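Side-chain contact in FAD:protein FMN transferase (Pseudomonas stutzeri ATCC 14405 = CCUG 16156, PDB 5MGY), which probably transfers FMN from FAD to a threonine of a target protein, releasing AMP, in a magnesium-dependent reaction: residues R170-G175 with K188-K193. Sequence-based numbering, arbitrary orientation.
Sequences RLKALG and KAEGRK
A single surface salt bridge, K172 to E190, ties the last turn of helix 159-173 to the end of strand 186-190 in the antiparallel sheet of this ApbE-family protein. Strand 179-183 lies next in the sheet to 186-190, and its Y179 touches K172 and gives E190 OE2 a weak hydrogen bond partner.

The ionic contact joins K172 NZ to E190 OE2 at 3.1 Å, also a hydrogen bond; the ammonium meets that oxygen from above the carboxylate, 40° out of its plane. The lysine chain runs extended beyond CG and reaches the acid at about a right angle to the glutamate chain. On the strand, E190 has CG anti to the backbone N (chi1 -168°), which, with the extended chain, brings OE2 up to K172 NZ. With an alanine here, the K172 ammonium would probably lose its charged mate and be less firmly placed.

Among the charges, K188 NZ lies 5.2 Å from K172 NZ, so the carboxylate probably eases repulsion between these lysines; K188 NZ also makes a hydrogen bond to K265 O.

After A173 the helix ends in a Schellman motif with G175 at C-prime: V176 N bonds to L171 O, and G175 N to K172 O at 2.9 Å.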
ATOM      1  N   ARG A 170       6.204   2.140  17.384  1.00 46.95           N
ATOM      2  CA  ARG A 170       7.441   2.570  18.021  1.00 50.84           C
ATOM      3  C   ARG A 170       7.428   3.930  18.610  1.00 49.60           C
ATOM      4  O   ARG A 170       8.070   4.130  19.627  1.00 52.28           O
ATOM      5  CB  ARG A 170       8.624   2.542  17.071  1.00 54.43           C
ATOM      6  CG  ARG A 170       9.229   1.157  16.953  1.00 62.83           C
ATOM      7  CD  ARG A 170       9.693   0.549  18.277  1.00 66.06           C
ATOM      8  NE  ARG A 170      10.771   1.302  18.936  1.00 67.99           N
ATOM      9  CZ  ARG A 170      11.176   1.087  20.197  1.00 68.81           C
ATOM     10  NH1 ARG A 170      10.550   0.169  20.944  1.00 69.99           N
ATOM     11  NH2 ARG A 170      12.181   1.803  20.724  1.00 62.32           N
ATOM     12  N   LEU A 171       6.784   4.875  17.933  1.00 45.70           N
ATOM     13  CA  LEU A 171       6.571   6.202  18.478  1.00 41.47           C
ATOM     14  C   LEU A 171       5.682   6.116  19.708  1.00 40.89           C
ATOM     15  O   LEU A 171       5.934   6.830  20.661  1.00 39.18           O
ATOM     16  CB  LEU A 171       5.921   7.136  17.461  1.00 40.11           C
ATOM     17  CG  LEU A 171       6.571   7.378  16.122  1.00 39.00           C
ATOM     18  CD1 LEU A 171       5.945   8.618  15.539  1.00 40.39           C
ATOM     19  CD2 LEU A 171       8.060   7.548  16.235  1.00 39.06           C
ATOM     20  N   LYS A 172       4.653   5.263  19.679  1.00 41.36           N
ATOM     21  CA  LYS A 172       3.782   5.068  20.829  1.00 41.99           C
ATOM     22  C   LYS A 172       4.566   4.440  21.945  1.00 41.22           C
ATOM     23  O   LYS A 172       4.489   4.888  23.074  1.00 42.99           O
ATOM     24  CB  LYS A 172       2.552   4.233  20.521  1.00 43.20           C
ATOM     25  CG  LYS A 172       1.486   5.021  19.812  1.00 47.20           C
ATOM     26  CD  LYS A 172       0.230   4.217  19.461  1.00 49.05           C
ATOM     27  CE  LYS A 172      -0.606   5.126  18.558  1.00 54.44           C
ATOM     28  NZ  LYS A 172      -1.979   4.637  18.356  1.00 60.44           N
ATOM     29  N   ALA A 173       5.354   3.439  21.633  1.00 41.37           N
ATOM     30  CA  ALA A 173       6.106   2.760  22.674  1.00 45.55           C
ATOM     31  C   ALA A 173       7.101   3.719  23.394  1.00 47.75           C
ATOM     32  O   ALA A 173       7.313   3.619  24.607  1.00 49.60           O
ATOM     33  CB  ALA A 173       6.798   1.519  22.107  1.00 44.87           C
ATOM     34  N   LEU A 174       7.634   4.674  22.645  1.00 50.11           N
ATOM     35  CA  LEU A 174       8.494   5.721  23.173  1.00 51.61           C
ATOM     36  C   LEU A 174       7.738   6.935  23.704  1.00 52.99           C
ATOM     37  O   LEU A 174       8.325   7.988  23.833  1.00 54.92           O
ATOM     38  CB  LEU A 174       9.460   6.192  22.083  1.00 53.03           C
ATOM     39  CG  LEU A 174      10.464   5.172  21.573  1.00 57.66           C
ATOM     40  CD1 LEU A 174      11.338   5.796  20.505  1.00 58.06           C
ATOM     41  CD2 LEU A 174      11.350   4.637  22.677  1.00 60.82           C
ATOM     42  N   GLY A 175       6.452   6.820  24.014  1.00 56.79           N
ATOM     43  CA  GLY A 175       5.718   7.920  24.685  1.00 59.62           C
ATOM     44  C   GLY A 175       5.007   8.964  23.841  1.00 58.55           C
ATOM     45  O   GLY A 175       4.224   9.715  24.410  1.00 65.74           O
ATOM     46  N   LYS A 188      -0.481   7.931   8.103  1.00 33.92           N
ATOM     47  CA  LYS A 188      -1.426   7.919   9.193  1.00 32.27           C
ATOM     48  C   LYS A 188      -1.089   9.025  10.216  1.00 35.15           C
ATOM     49  O   LYS A 188       0.062   9.384  10.432  1.00 35.57           O
ATOM     50  CB  LYS A 188      -1.452   6.537   9.806  1.00 29.86           C
ATOM     51  CG  LYS A 188      -2.376   6.401  10.980  1.00 28.63           C
ATOM     52  CD  LYS A 188      -2.525   4.962  11.464  1.00 27.91           C
ATOM     53  CE  LYS A 188      -3.382   4.977  12.733  1.00 27.78           C
ATOM     54  NZ  LYS A 188      -3.539   3.752  13.525  1.00 26.43           N
ATOM     55  N   ALA A 189      -2.109   9.573  10.835  1.00 37.75           N
ATOM     56  CA  ALA A 189      -1.888  10.545  11.850  1.00 41.70           C
ATOM     57  C   ALA A 189      -2.826  10.340  13.000  1.00 41.94           C
ATOM     58  O   ALA A 189      -3.907   9.766  12.839  1.00 38.59           O
ATOM     59  CB  ALA A 189      -2.065  11.948  11.270  1.00 46.75           C
ATOM     60  N   GLU A 190      -2.405  10.869  14.151  1.00 44.62           N
ATOM     61  CA  GLU A 190      -3.188  10.794  15.395  1.00 45.65           C
ATOM     62  C   GLU A 190      -2.881  11.944  16.321  1.00 45.89           C
ATOM     63  O   GLU A 190      -1.884  12.616  16.162  1.00 47.51           O
ATOM     64  CB  GLU A 190      -2.883   9.504  16.097  1.00 46.31           C
ATOM     65  CG  GLU A 190      -3.816   9.168  17.219  1.00 46.62           C
ATOM     66  CD  GLU A 190      -3.945   7.694  17.422  1.00 50.13           C
ATOM     67  OE1 GLU A 190      -4.721   7.347  18.318  1.00 55.35           O
ATOM     68  OE2 GLU A 190      -3.274   6.879  16.714  1.00 55.73           O
ATOM     69  N   GLY A 191      -3.783  12.193  17.255  1.00 47.76           N
ATOM     70  CA  GLY A 191      -3.672  13.314  18.146  1.00 48.77           C
ATOM     71  C   GLY A 191      -3.954  14.641  17.482  1.00 49.51           C
ATOM     72  O   GLY A 191      -4.531  14.710  16.389  1.00 42.17           O
ATOM     73  N   ARG A 192      -3.531  15.692  18.187  1.00 53.94           N
ATOM     74  CA  ARG A 192      -3.668  17.057  17.724  1.00 58.63           C
ATOM     75  C   ARG A 192      -2.370  17.785  17.892  1.00 52.57           C
ATOM     76  O   ARG A 192      -1.565  17.380  18.663  1.00 51.86           O
ATOM     77  CB  ARG A 192      -4.807  17.736  18.489  1.00 69.02           C
ATOM     78  CG  ARG A 192      -6.174  17.136  18.111  1.00 78.09           C
ATOM     79  CD  ARG A 192      -7.334  17.793  18.818  1.00 85.54           C
ATOM     80  NE  ARG A 192      -8.624  17.551  18.177  1.00 90.18           N
ATOM     81  CZ  ARG A 192      -9.090  18.195  17.096  1.00108.19           C
ATOM     82  NH1 ARG A 192      -8.354  19.108  16.459  1.00119.20           N
ATOM     83  NH2 ARG A 192     -10.307  17.916  16.624  1.00111.93           N
ATOM     84  N   LYS A 193      -2.157  18.857  17.145  1.00 52.68           N
ATOM     85  CA  LYS A 193      -0.978  19.715  17.327  1.00 52.68           C
ATOM     86  C   LYS A 193      -1.135  20.554  18.644  1.00 54.89           C
ATOM     87  O   LYS A 193      -2.197  20.566  19.263  1.00 53.83           O
ATOM     88  CB  LYS A 193      -0.718  20.563  16.069  1.00 50.94           C
ATOM     89  CG  LYS A 193      -0.483  19.752  14.804  1.00 52.23           C
ATOM     90  CD  LYS A 193      -0.140  20.565  13.543  1.00 56.41           C
ATOM     91  CE  LYS A 193      -0.937  20.165  12.275  1.00 57.98           C
ATOM     92  NZ  LYS A 193      -0.215  20.463  10.991  1.00 57.55           N
TER